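Local atomic coordinates of beta-lactamase (Klebsiella pneumoniae, PDB entry 6M5Q), a protein that probably hydrolyses beta-lactam antibiotics to substituted beta-amino acids, as a class C beta-lactamase, and here carries an opened beta-lactam as a covalent adduct. Residues L66-S71 with E203-G208; V116-S121 with Q275-E280; S121-F126 with A139-W144; N316-K321 with G329-F334. The protein carries 1 engineered substitution. All coordinates share one frame; numbering follows the deposited sequence.

Contact 1 of 4, residues L66-S71 with E203-G208; sequences LFEVGS and ENYAWG. With IM2 ((5R)-5-[(1S,2R)-1-formyl-2-hydroxypropyl]-3-[(2-{[(E)-iminomethyl]amino}ethyl)sulfanyl]-4,5-dihydro-1H-pyrrole-2-carbox ylic acid), chain B.
Leu66 and Tyr205 form a single isolated backbone bridge, in which Leu66 uses both of its polar main-chain atoms. Its N donates to Asn204 O at 2.8 Å, nearly straight at the hydrogen, and its O accepts from Ala206 N at 3.0 Å. Beyond this point the chains diverge, and Glu68 and Gly208 are 8.0 Å apart at their CA atoms. Ala206 CB points at the bridge and packs on Leu66 O at 3.4 Å. The phenol of Tyr205 reaches back across the gap: with CG trans to the backbone N (chi1 -176°), its OH donates to Glu68 OE2 over a short 2.6 Å. The hydroxyl takes the anti side of the carboxylate, whose plane stands 58° from that of the ring. Glu68 sends an extended chain to meet it and is held at both oxygens, because Val218 N also binds OE2 and Thr325 OG1 binds OE1. Three hydrogen bonds to a buried acid would probably favour its charged form. Further along, Ser71 OG is bonded covalently to IM2 C7 at 1.3 Å. Segment 66-71 is thus the short edge strand and turn that lead into the nucleophilic serine of a serine beta-lactamase, just before helix 73-86.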
# COMPACT_ATOMS: atom_id res chain seq x y z
N LEU A 66 -15.36 -4.09 -3.76
CA LEU A 66 -13.92 -4.22 -3.94
C LEU A 66 -13.43 -3.10 -4.83
O LEU A 66 -13.99 -2.85 -5.91
CB LEU A 66 -13.59 -5.57 -4.60
CG LEU A 66 -14.03 -6.78 -3.79
CD1 LEU A 66 -14.00 -8.03 -4.70
CD2 LEU A 66 -13.10 -6.99 -2.60
N PHE A 67 -12.33 -2.48 -4.42
CA PHE A 67 -11.65 -1.45 -5.19
C PHE A 67 -10.23 -1.91 -5.47
O PHE A 67 -9.60 -2.57 -4.63
CB PHE A 67 -11.54 -0.16 -4.36
CG PHE A 67 -12.86 0.52 -4.08
CD1 PHE A 67 -13.67 0.12 -3.03
CD2 PHE A 67 -13.28 1.61 -4.84
CE1 PHE A 67 -14.87 0.77 -2.75
CE2 PHE A 67 -14.49 2.27 -4.54
CZ PHE A 67 -15.27 1.85 -3.50
N GLU A 68 -9.69 -1.51 -6.62
CA GLU A 68 -8.25 -1.63 -6.82
C GLU A 68 -7.55 -0.59 -5.96
O GLU A 68 -8.01 0.55 -5.85
CB GLU A 68 -7.91 -1.37 -8.29
CG GLU A 68 -8.55 -2.40 -9.23
CD GLU A 68 -8.42 -2.05 -10.70
OE1 GLU A 68 -7.74 -1.07 -11.09
OE2 GLU A 68 -9.05 -2.78 -11.49
N VAL A 69 -6.43 -0.97 -5.36
CA VAL A 69 -5.67 -0.05 -4.52
C VAL A 69 -4.29 0.26 -5.06
O VAL A 69 -3.54 1.02 -4.42
CB VAL A 69 -5.62 -0.50 -3.05
CG1 VAL A 69 -7.05 -0.61 -2.51
CG2 VAL A 69 -4.83 -1.81 -2.91
N GLY A 70 -3.94 -0.25 -6.22
CA GLY A 70 -2.71 0.17 -6.86
C GLY A 70 -1.51 -0.03 -5.95
O GLY A 70 -1.35 -1.10 -5.35
N SER A 71 -0.68 1.01 -5.83
CA SER A 71 0.56 0.89 -5.08
C SER A 71 0.38 0.67 -3.58
O SER A 71 1.38 0.36 -2.92
CB SER A 71 1.48 2.09 -5.32
OG SER A 71 1.84 2.17 -6.70
N GLU A 203 -19.40 -9.57 -8.81
CA GLU A 203 -20.51 -8.63 -8.73
C GLU A 203 -20.20 -7.48 -7.80
O GLU A 203 -20.84 -6.43 -7.90
CB GLU A 203 -21.80 -9.33 -8.29
CG GLU A 203 -21.80 -9.87 -6.86
CD GLU A 203 -23.10 -10.59 -6.51
OE1 GLU A 203 -24.00 -10.65 -7.38
OE2 GLU A 203 -23.23 -11.09 -5.37
N ASN A 204 -19.21 -7.64 -6.91
CA ASN A 204 -18.80 -6.62 -5.95
C ASN A 204 -17.58 -5.84 -6.41
O ASN A 204 -17.20 -4.89 -5.72
CB ASN A 204 -18.49 -7.28 -4.61
CG ASN A 204 -19.72 -7.84 -3.95
OD1 ASN A 204 -20.81 -7.28 -4.04
ND2 ASN A 204 -19.55 -8.96 -3.27
N TYR A 205 -16.98 -6.16 -7.54
CA TYR A 205 -15.75 -5.53 -8.00
C TYR A 205 -16.14 -4.27 -8.76
O TYR A 205 -16.68 -4.34 -9.88
CB TYR A 205 -14.98 -6.54 -8.86
CG TYR A 205 -13.61 -6.14 -9.37
CD1 TYR A 205 -13.00 -4.91 -9.05
CD2 TYR A 205 -12.91 -7.00 -10.20
CE1 TYR A 205 -11.72 -4.57 -9.57
CE2 TYR A 205 -11.66 -6.68 -10.70
CZ TYR A 205 -11.07 -5.47 -10.39
OH TYR A 205 -9.83 -5.19 -10.91
N ALA A 206 -15.94 -3.12 -8.12
CA ALA A 206 -16.27 -1.86 -8.76
C ALA A 206 -15.55 -1.72 -10.08
O ALA A 206 -14.44 -2.21 -10.26
CB ALA A 206 -15.84 -0.70 -7.85
N TRP A 207 -16.19 -1.03 -11.03
CA TRP A 207 -15.47 -0.56 -12.20
C TRP A 207 -14.68 0.69 -11.84
O TRP A 207 -15.16 1.54 -11.09
CB TRP A 207 -16.43 -0.26 -13.36
CG TRP A 207 -16.86 -1.55 -14.03
CD1 TRP A 207 -18.06 -2.20 -13.85
CD2 TRP A 207 -16.08 -2.36 -14.91
NE1 TRP A 207 -18.07 -3.36 -14.59
CE2 TRP A 207 -16.87 -3.49 -15.24
CE3 TRP A 207 -14.80 -2.26 -15.44
CZ2 TRP A 207 -16.41 -4.49 -16.10
CZ3 TRP A 207 -14.35 -3.26 -16.30
CH2 TRP A 207 -15.16 -4.35 -16.62
N GLY A 208 -13.46 0.79 -12.37
CA GLY A 208 -12.73 2.03 -12.31
C GLY A 208 -13.11 2.92 -13.47
O GLY A 208 -13.58 2.45 -14.50
C7 IM2 B . 1.26 3.09 -7.49
C2 IM2 B . 3.37 5.61 -7.40
C6 IM2 B . 1.77 3.22 -8.96
C5 IM2 B . 3.03 3.92 -9.02
C3 IM2 B . 4.03 4.33 -6.98
O7 IM2 B . 0.25 3.64 -7.17
C61 IM2 B . 1.98 1.79 -9.55
O62 IM2 B . 2.34 1.93 -10.89
C62 IM2 B . 0.71 0.98 -9.42
N4 IM2 B . 4.00 3.40 -7.92
C31 IM2 B . 4.43 4.03 -5.56
O31 IM2 B . 3.77 4.58 -4.65
O32 IM2 B . 5.41 3.26 -5.35
S21 IM2 B . 4.40 7.07 -7.09
C22 IM2 B . 4.75 7.42 -5.32
C23 IM2 B . 3.58 7.65 -4.34
N24 IM2 B . 4.02 8.34 -3.11
C25 IM2 B . 3.67 8.10 -1.69
N26 IM2 B . 2.91 7.23 -1.14
C1 IM2 B . 2.90 5.46 -8.70

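Contact 2 of 4, residues V116-S121 with Q275-E280; sequences VGTHTS and QDLMWE. With IM2 ((5R)-5-[(1S,2R)-1-formyl-2-hydroxypropyl]-3-[(2-{[(E)-iminomethyl]amino}ethyl)sulfanyl]-4,5-dihydro-1H-pyrrole-2-carbox ylic acid), chain B.
Met278 SD lies only 3.2 Å from His119 NE2, a sulfur-aromatic contact approaching the imidazole obliquely, with the sulfur 3.8 Å from the ring centroid. The thioether crosses the histidine at about a right angle, and its methyl goes on past the ring to touch His119 CE1. Met278 CE also lies 3.2 Å from Val116 O. A bend at chi2 (-65°) turns the Met278 chain into this position. Met278 has positive phi (67°, psi -48°) at the middle of a classic gamma turn closed by a weak Trp279 N to Leu277 O bond. Met278 N makes a weak hydrogen bond of 3.1 Å to Gly117 O. The same carbonyl oxygen receives a CA-H...O contact from Leu277 and has Leu277 CD1 at 3.6 Å. Gly117, having no side chain, lets that leucine methyl settle against the end of the helix. Gln275 folds over the other part of the segment, with CG on Thr118 O at 3.4 Å and OE1 near the His119 ring edge, amide and ring planes being perpendicular. Its NE2 donates to Asp276 O at 2.9 Å, and Arg154 NH1 binds its OE1, so both ends of the amide are fixed. The contact therefore joins the C-terminal end of helix 113-117 to the turn between strands 273-275 and 280-283. Helices 73-86 and 158-171 pack on Met278 through Lys74, Ala78, Thr161 and Leu164, while strand 266-270 borders Thr118 and Leu277.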
# COMPACT_ATOMS: atom_id res chain seq x y z
N VAL A 116 15.59 -2.70 -2.59
CA VAL A 116 14.34 -2.87 -3.34
C VAL A 116 13.12 -2.70 -2.44
O VAL A 116 12.04 -2.36 -2.92
CB VAL A 116 14.28 -4.17 -4.18
CG1 VAL A 116 15.32 -4.13 -5.31
CG2 VAL A 116 14.46 -5.44 -3.34
N GLY A 117 13.29 -2.85 -1.12
CA GLY A 117 12.22 -2.59 -0.16
C GLY A 117 12.01 -1.14 0.22
O GLY A 117 11.04 -0.84 0.93
N THR A 118 12.90 -0.25 -0.23
CA THR A 118 12.88 1.16 0.13
C THR A 118 12.97 2.08 -1.08
O THR A 118 13.23 3.27 -0.93
CB THR A 118 14.02 1.49 1.12
OG1 THR A 118 15.27 1.13 0.50
CG2 THR A 118 13.86 0.74 2.43
N HIS A 119 12.86 1.53 -2.28
CA HIS A 119 12.92 2.33 -3.50
C HIS A 119 14.29 2.96 -3.71
O HIS A 119 14.40 4.03 -4.30
CB HIS A 119 11.79 3.37 -3.58
CG HIS A 119 10.43 2.75 -3.58
ND1 HIS A 119 10.09 1.71 -4.42
CD2 HIS A 119 9.32 3.02 -2.84
CE1 HIS A 119 8.82 1.38 -4.21
NE2 HIS A 119 8.34 2.16 -3.26
N THR A 120 15.35 2.31 -3.24
CA THR A 120 16.69 2.87 -3.37
C THR A 120 17.60 2.01 -4.24
O THR A 120 18.81 2.26 -4.30
CB THR A 120 17.33 3.14 -2.01
OG1 THR A 120 17.33 1.96 -1.22
CG2 THR A 120 16.61 4.29 -1.24
N SER A 121 17.07 1.03 -4.97
CA SER A 121 17.95 0.31 -5.90
C SER A 121 18.31 1.15 -7.12
O SER A 121 19.37 0.93 -7.72
CB SER A 121 17.31 -1.00 -6.37
OG SER A 121 16.25 -0.77 -7.31
N GLN A 275 11.43 7.14 4.65
CA GLN A 275 11.08 5.93 3.91
C GLN A 275 11.24 4.72 4.82
O GLN A 275 12.35 4.42 5.29
CB GLN A 275 11.98 5.82 2.68
CG GLN A 275 11.74 4.54 1.88
CD GLN A 275 10.38 4.53 1.22
OE1 GLN A 275 10.07 5.37 0.37
NE2 GLN A 275 9.54 3.57 1.61
N ASP A 276 10.12 4.03 5.06
CA ASP A 276 10.13 2.79 5.81
C ASP A 276 10.19 1.63 4.81
O ASP A 276 10.63 1.81 3.67
CB ASP A 276 8.89 2.67 6.71
CG ASP A 276 8.70 3.82 7.69
OD1 ASP A 276 9.59 4.65 7.95
OD2 ASP A 276 7.57 3.85 8.24
N LEU A 277 9.75 0.43 5.21
CA LEU A 277 9.64 -0.66 4.24
C LEU A 277 8.34 -0.47 3.48
O LEU A 277 7.26 -0.84 3.95
CB LEU A 277 9.75 -2.03 4.92
CG LEU A 277 10.36 -3.12 4.03
CD1 LEU A 277 11.84 -2.85 3.75
CD2 LEU A 277 10.17 -4.50 4.64
N MET A 278 8.44 0.19 2.32
CA MET A 278 7.33 0.65 1.47
C MET A 278 6.47 1.75 2.08
O MET A 278 6.23 2.77 1.41
CB MET A 278 6.47 -0.51 0.94
CG MET A 278 7.25 -1.40 -0.06
SD MET A 278 7.67 -0.48 -1.56
CE MET A 278 9.08 -1.43 -2.13
N TRP A 279 6.04 1.62 3.33
CA TRP A 279 5.35 2.74 3.98
C TRP A 279 6.26 3.98 4.00
O TRP A 279 7.49 3.87 4.02
CB TRP A 279 5.01 2.39 5.43
CG TRP A 279 4.02 1.28 5.59
CD1 TRP A 279 4.27 -0.02 5.99
CD2 TRP A 279 2.60 1.36 5.38
NE1 TRP A 279 3.10 -0.74 6.05
CE2 TRP A 279 2.06 0.08 5.69
CE3 TRP A 279 1.74 2.39 4.99
CZ2 TRP A 279 0.70 -0.20 5.58
CZ3 TRP A 279 0.38 2.11 4.88
CH2 TRP A 279 -0.12 0.83 5.19
N GLU A 280 5.63 5.15 4.05
CA GLU A 280 6.30 6.44 4.22
C GLU A 280 5.75 7.10 5.47
O GLU A 280 4.58 6.91 5.80
CB GLU A 280 5.98 7.39 3.03
CG GLU A 280 6.37 6.85 1.68
CD GLU A 280 6.16 7.87 0.58
OE1 GLU A 280 5.71 9.01 0.86
OE2 GLU A 280 6.43 7.52 -0.58
C7 IM2 B . 1.26 3.09 -7.49
C2 IM2 B . 3.37 5.61 -7.40
C6 IM2 B . 1.77 3.22 -8.96
C5 IM2 B . 3.03 3.92 -9.02
C3 IM2 B . 4.03 4.33 -6.98
O7 IM2 B . 0.25 3.64 -7.17
C61 IM2 B . 1.98 1.79 -9.55
O62 IM2 B . 2.34 1.93 -10.89
C62 IM2 B . 0.71 0.98 -9.42
N4 IM2 B . 4.00 3.40 -7.92
C31 IM2 B . 4.43 4.03 -5.56
O31 IM2 B . 3.77 4.58 -4.65
O32 IM2 B . 5.41 3.26 -5.35
S21 IM2 B . 4.40 7.07 -7.09
C22 IM2 B . 4.75 7.42 -5.32
C23 IM2 B . 3.58 7.65 -4.34
N24 IM2 B . 4.02 8.34 -3.11
C25 IM2 B . 3.67 8.10 -1.69
N26 IM2 B . 2.91 7.23 -1.14
C1 IM2 B . 2.90 5.46 -8.70

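Contact 3 of 4, residues S121-F126 with A139-W144; sequences SGLQLF and AYLKAW. With IM2 ((5R)-5-[(1S,2R)-1-formyl-2-hydroxypropyl]-3-[(2-{[(E)-iminomethyl]amino}ethyl)sulfanyl]-4,5-dihydro-1H-pyrrole-2-carbox ylic acid), chain B.
Leu123 lays its CD2 methyl over one face of the Trp144 indole. The methyl stands 3.7 Å from the centroid of the five-membered ring and 19° off its normal, a CH-pi contact in which CE2, at 3.5 Å from CD2, is the nearest ring atom. CG of the same leucine continues the cover over CZ2 and CH2 of the benzo ring. Trp144 turns toward the loop with CG trans to its backbone N (chi1 170°), and this brings the far rim of the indole up to the main chain: Ser121 O lies in the ring plane, 3.5 Å from CH2, and Gly122 meets CZ2 at the edge. Leu141 CD2, a turn back on the helix, touches Leu123 CD2 more loosely.

The polar half of the contact is carried by water. Water 1 accepts from Gln124 N at 3.0 Å, donates weakly to Gln124 OE1, and is hydrogen-bonded to Tyr140 OH at 3.1 Å, so that it bridges the loop to the helix where the amide and phenol do not bond directly. Gln124 is steadied from its other end by NE2, which donates in the amide plane to Phe126 O at 3.0 Å. Ser121 OG accepts from Leu123 N at 3.1 Å, closing an ST turn that shapes the loop. Phe108 meets the Trp144 ring, and Leu163 of helix 158-171 touches Leu123. Segment 121-126 ends with Leu125 and Phe126 beside IM2, so the arrangement belongs to the active-site rim of the helical domain of a class C beta-lactamase, here packed against Trp144 just beyond helix 134-142.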
# COMPACT_ATOMS: atom_id res chain seq x y z
N SER A 121 17.07 1.03 -4.97
CA SER A 121 17.95 0.31 -5.90
C SER A 121 18.31 1.15 -7.12
O SER A 121 19.37 0.93 -7.72
CB SER A 121 17.31 -1.00 -6.37
OG SER A 121 16.25 -0.77 -7.31
N GLY A 122 17.46 2.10 -7.52
CA GLY A 122 17.62 2.83 -8.78
C GLY A 122 16.84 2.25 -9.94
O GLY A 122 16.81 2.88 -11.02
N LEU A 123 16.23 1.08 -9.77
CA LEU A 123 15.36 0.58 -10.82
C LEU A 123 14.24 1.58 -11.11
O LEU A 123 13.73 2.24 -10.21
CB LEU A 123 14.73 -0.75 -10.40
CG LEU A 123 15.65 -1.98 -10.52
CD1 LEU A 123 15.10 -3.14 -9.69
CD2 LEU A 123 15.76 -2.37 -11.98
N GLN A 124 13.85 1.66 -12.38
CA GLN A 124 12.86 2.62 -12.85
C GLN A 124 11.46 2.24 -12.36
O GLN A 124 11.23 1.14 -11.85
CB GLN A 124 12.89 2.70 -14.39
CG GLN A 124 12.38 1.44 -15.09
CD GLN A 124 12.86 1.28 -16.52
OE1 GLN A 124 14.00 1.63 -16.86
NE2 GLN A 124 12.00 0.73 -17.36
N LEU A 125 10.52 3.16 -12.56
CA LEU A 125 9.16 2.96 -12.05
C LEU A 125 8.47 1.79 -12.72
O LEU A 125 7.93 0.90 -12.05
CB LEU A 125 8.35 4.25 -12.20
CG LEU A 125 6.88 4.16 -11.76
CD1 LEU A 125 6.74 3.66 -10.32
CD2 LEU A 125 6.24 5.55 -11.91
N PHE A 126 8.44 1.77 -14.05
CA PHE A 126 7.58 0.86 -14.78
C PHE A 126 8.35 -0.29 -15.41
O PHE A 126 9.40 -0.09 -16.03
CB PHE A 126 6.78 1.59 -15.87
CG PHE A 126 5.74 2.52 -15.32
CD1 PHE A 126 4.64 2.03 -14.63
CD2 PHE A 126 5.86 3.88 -15.48
CE1 PHE A 126 3.68 2.88 -14.13
CE2 PHE A 126 4.91 4.76 -14.97
CZ PHE A 126 3.81 4.25 -14.28
N ALA A 139 16.82 -11.86 -18.24
CA ALA A 139 17.77 -11.30 -19.20
C ALA A 139 17.88 -9.79 -19.03
O ALA A 139 18.98 -9.23 -19.06
CB ALA A 139 17.33 -11.64 -20.63
N TYR A 140 16.74 -9.12 -18.84
CA TYR A 140 16.73 -7.68 -18.60
C TYR A 140 17.52 -7.34 -17.34
O TYR A 140 18.42 -6.48 -17.36
CB TYR A 140 15.28 -7.19 -18.48
CG TYR A 140 15.12 -5.74 -18.11
CD1 TYR A 140 15.05 -4.76 -19.09
CD2 TYR A 140 15.02 -5.35 -16.78
CE1 TYR A 140 14.90 -3.42 -18.76
CE2 TYR A 140 14.88 -4.02 -16.44
CZ TYR A 140 14.83 -3.07 -17.43
OH TYR A 140 14.67 -1.75 -17.04
N LEU A 141 17.21 -8.01 -16.24
CA LEU A 141 17.83 -7.68 -14.96
C LEU A 141 19.33 -7.95 -14.97
O LEU A 141 20.10 -7.19 -14.37
CB LEU A 141 17.13 -8.41 -13.82
CG LEU A 141 15.67 -7.98 -13.54
CD1 LEU A 141 15.05 -8.93 -12.55
CD2 LEU A 141 15.60 -6.56 -13.00
N LYS A 142 19.77 -9.00 -15.68
CA LYS A 142 21.19 -9.33 -15.73
C LYS A 142 21.99 -8.29 -16.50
O LYS A 142 23.21 -8.22 -16.34
CB LYS A 142 21.36 -10.67 -16.47
CG LYS A 142 21.02 -11.91 -15.68
CD LYS A 142 21.44 -13.17 -16.48
CE LYS A 142 20.36 -14.23 -16.52
NZ LYS A 142 20.57 -15.18 -17.67
N ALA A 143 21.33 -7.50 -17.34
CA ALA A 143 21.99 -6.56 -18.23
C ALA A 143 21.78 -5.12 -17.79
O ALA A 143 22.21 -4.18 -18.48
CB ALA A 143 21.50 -6.78 -19.67
N TRP A 144 21.13 -4.91 -16.65
CA TRP A 144 20.73 -3.58 -16.19
C TRP A 144 21.82 -2.91 -15.36
O TRP A 144 22.51 -3.56 -14.57
CB TRP A 144 19.45 -3.70 -15.36
CG TRP A 144 19.05 -2.44 -14.62
CD1 TRP A 144 18.35 -1.39 -15.12
CD2 TRP A 144 19.33 -2.13 -13.25
NE1 TRP A 144 18.20 -0.43 -14.15
CE2 TRP A 144 18.78 -0.86 -12.99
CE3 TRP A 144 20.00 -2.80 -12.23
CZ2 TRP A 144 18.86 -0.25 -11.72
CZ3 TRP A 144 20.10 -2.19 -10.98
CH2 TRP A 144 19.51 -0.93 -10.74
C7 IM2 B . 1.26 3.09 -7.49
C2 IM2 B . 3.37 5.61 -7.40
C6 IM2 B . 1.77 3.22 -8.96
C5 IM2 B . 3.03 3.92 -9.02
C3 IM2 B . 4.03 4.33 -6.98
O7 IM2 B . 0.25 3.64 -7.17
C61 IM2 B . 1.98 1.79 -9.55
O62 IM2 B . 2.34 1.93 -10.89
C62 IM2 B . 0.71 0.98 -9.42
N4 IM2 B . 4.00 3.40 -7.92
C31 IM2 B . 4.43 4.03 -5.56
O31 IM2 B . 3.77 4.58 -4.65
O32 IM2 B . 5.41 3.26 -5.35
S21 IM2 B . 4.40 7.07 -7.09
C22 IM2 B . 4.75 7.42 -5.32
C23 IM2 B . 3.58 7.65 -4.34
N24 IM2 B . 4.02 8.34 -3.11
C25 IM2 B . 3.67 8.10 -1.69
N26 IM2 B . 2.91 7.23 -1.14
C1 IM2 B . 2.90 5.46 -8.70
O HOH W 1 15.24 0.02 -14.54

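Contact 4 of 4, residues N316-K321 with G329-F334; sequences NVWINK and GAYIAF. With IM2 ((5R)-5-[(1S,2R)-1-formyl-2-hydroxypropyl]-3-[(2-{[(E)-iminomethyl]amino}ethyl)sulfanyl]-4,5-dihydro-1H-pyrrole-2-carbox ylic acid), chain B.
The hairpin of strands 317-325 and 328-335, in the middle of the large antiparallel sheet, carries this contact and the Lys321-Thr322-Gly323 sequence on its first strand. The pairs Ile319-Phe334 and Lys321-Ile332 are hydrogen-bonded in both directions, Ile319 N to Phe334 O at 2.9 Å. Lys321 N to Ile332 O measures 3.0 Å; Asn320-Ala333 between them is a non-hydrogen-bonded pair. On the face shared by Ile319 and Phe334, with CG between the backbone N and the carbonyl carbon (chi1 62°), the phenyl ring leans across to the neighbouring strand and offers a face to Ile319 CB, 4.0 Å from the centroid. CG2 and CD1 reach the ring's CZ and CE2, and Trp279 meets Phe334 edge-to-face. On the other face Trp318 lays its indole across Ala333, CZ2 to CB 3.5 Å, while NE1 makes a weak, bent hydrogen bond of 3.3 Å to Tyr331 OH; helix 352-365 covers both aromatics. Lys321 starts on the face of Ile319 and Phe334, but its chain, bent at chi2 and chi4, leads away and carries NZ to IM2 O31 at 2.6 Å, so the ammonium meets the ligand carboxylate. This is the KTG strand of serine beta-lactamases, bordering the substrate pocket.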
# COMPACT_ATOMS: atom_id res chain seq x y z
N ASN A 316 4.80 8.25 17.50
CA ASN A 316 4.52 9.66 17.25
C ASN A 316 4.81 10.04 15.80
O ASN A 316 5.58 10.97 15.52
CB ASN A 316 5.31 10.54 18.21
CG ASN A 316 4.84 10.41 19.63
OD1 ASN A 316 3.65 10.19 19.88
ND2 ASN A 316 5.76 10.51 20.57
N VAL A 317 4.15 9.35 14.88
CA VAL A 317 4.37 9.57 13.46
C VAL A 317 3.06 9.40 12.72
O VAL A 317 2.15 8.72 13.18
CB VAL A 317 5.42 8.59 12.86
CG1 VAL A 317 6.84 8.95 13.33
CG2 VAL A 317 5.07 7.16 13.17
N TRP A 318 3.01 10.03 11.54
CA TRP A 318 1.95 9.87 10.56
C TRP A 318 2.49 8.90 9.51
O TRP A 318 3.44 9.23 8.80
CB TRP A 318 1.67 11.23 9.93
CG TRP A 318 0.75 11.26 8.76
CD1 TRP A 318 1.05 10.96 7.45
CD2 TRP A 318 -0.61 11.73 8.75
NE1 TRP A 318 -0.05 11.17 6.65
CE2 TRP A 318 -1.08 11.65 7.42
CE3 TRP A 318 -1.47 12.21 9.74
CZ2 TRP A 318 -2.37 12.02 7.06
CZ3 TRP A 318 -2.76 12.57 9.39
CH2 TRP A 318 -3.19 12.48 8.05
N ILE A 319 1.93 7.69 9.43
CA ILE A 319 2.37 6.66 8.49
C ILE A 319 1.34 6.60 7.37
O ILE A 319 0.14 6.58 7.64
CB ILE A 319 2.52 5.30 9.18
CG1 ILE A 319 3.50 5.42 10.35
CG2 ILE A 319 3.01 4.27 8.17
CD1 ILE A 319 3.65 4.14 11.16
N ASN A 320 1.79 6.57 6.11
CA ASN A 320 0.80 6.65 5.04
C ASN A 320 1.31 6.00 3.76
O ASN A 320 2.51 5.72 3.60
CB ASN A 320 0.28 8.10 4.83
CG ASN A 320 1.31 9.06 4.20
OD1 ASN A 320 2.53 8.76 4.07
ND2 ASN A 320 0.83 10.22 3.83
N LYS A 321 0.37 5.77 2.86
CA LYS A 321 0.70 5.25 1.53
C LYS A 321 -0.44 5.61 0.59
O LYS A 321 -1.61 5.41 0.93
CB LYS A 321 0.86 3.73 1.59
CG LYS A 321 1.31 3.10 0.27
CD LYS A 321 2.78 3.29 0.10
CE LYS A 321 3.19 3.02 -1.34
NZ LYS A 321 2.94 4.20 -2.18
N GLY A 329 -8.22 5.42 -7.15
CA GLY A 329 -7.33 6.20 -6.30
C GLY A 329 -7.58 5.86 -4.85
O GLY A 329 -8.72 5.98 -4.38
N ALA A 330 -6.54 5.43 -4.14
CA ALA A 330 -6.65 4.92 -2.77
C ALA A 330 -5.65 5.63 -1.88
O ALA A 330 -4.61 6.13 -2.33
CB ALA A 330 -6.37 3.41 -2.74
N TYR A 331 -5.95 5.64 -0.57
CA TYR A 331 -5.05 6.27 0.40
C TYR A 331 -5.29 5.65 1.77
O TYR A 331 -6.43 5.38 2.15
CB TYR A 331 -5.30 7.77 0.49
CG TYR A 331 -4.35 8.52 1.39
CD1 TYR A 331 -2.99 8.49 1.17
CD2 TYR A 331 -4.82 9.25 2.48
CE1 TYR A 331 -2.10 9.20 1.98
CE2 TYR A 331 -3.95 9.96 3.30
CZ TYR A 331 -2.59 9.92 3.05
OH TYR A 331 -1.75 10.63 3.88
N ILE A 332 -4.20 5.42 2.49
CA ILE A 332 -4.24 5.03 3.90
C ILE A 332 -3.34 5.97 4.68
O ILE A 332 -2.21 6.23 4.24
CB ILE A 332 -3.73 3.59 4.11
CG1 ILE A 332 -4.73 2.60 3.55
CG2 ILE A 332 -3.40 3.34 5.61
CD1 ILE A 332 -4.27 1.15 3.69
N ALA A 333 -3.80 6.42 5.84
CA ALA A 333 -2.94 7.11 6.80
C ALA A 333 -3.34 6.66 8.20
O ALA A 333 -4.53 6.47 8.48
CB ALA A 333 -3.06 8.63 6.72
N PHE A 334 -2.35 6.50 9.08
CA PHE A 334 -2.64 6.18 10.47
C PHE A 334 -1.56 6.74 11.37
O PHE A 334 -0.41 6.97 10.96
CB PHE A 334 -2.86 4.67 10.67
CG PHE A 334 -1.66 3.80 10.32
CD1 PHE A 334 -1.44 3.38 9.01
CD2 PHE A 334 -0.80 3.33 11.32
CE1 PHE A 334 -0.36 2.54 8.70
CE2 PHE A 334 0.28 2.49 11.01
CZ PHE A 334 0.48 2.09 9.69
C7 IM2 B . 1.26 3.09 -7.49
C2 IM2 B . 3.37 5.61 -7.40
C6 IM2 B . 1.77 3.22 -8.96
C5 IM2 B . 3.03 3.92 -9.02
C3 IM2 B . 4.03 4.33 -6.98
O7 IM2 B . 0.25 3.64 -7.17
C61 IM2 B . 1.98 1.79 -9.55
O62 IM2 B . 2.34 1.93 -10.89
C62 IM2 B . 0.71 0.98 -9.42
N4 IM2 B . 4.00 3.40 -7.92
C31 IM2 B . 4.43 4.03 -5.56
O31 IM2 B . 3.77 4.58 -4.65
O32 IM2 B . 5.41 3.26 -5.35
S21 IM2 B . 4.40 7.07 -7.09
C22 IM2 B . 4.75 7.42 -5.32
C23 IM2 B . 3.58 7.65 -4.34
N24 IM2 B . 4.02 8.34 -3.11
C25 IM2 B . 3.67 8.10 -1.69
N26 IM2 B . 2.91 7.23 -1.14
C1 IM2 B . 2.90 5.46 -8.70

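Overall arrangement
Contacts 1, 2, 3 and 4 surround one bound IM2, each supplying atoms that touch it. Contact 1 carries the serine bonded to it, contact 4 the lysine on its carboxylate, contact 2 His119 and Glu280, and contact 3 Leu125 and Phe126. Contacts 1 and 4 meet directly, Ser71 O lying 3.6 Å from Lys321 CE. Contacts 2 and 4 are joined more firmly, by a probable hydrogen bond of 2.8 Å between Glu280 O and Asn320 N, and Trp279 packs on Lys321. Contacts 2 and 3 share Ser121, with centres about 16 Å apart. Contacts 1 and 3, centres about 29 Å apart, do not touch, their nearest atoms being about 6 Å apart, and face each other across the ligand.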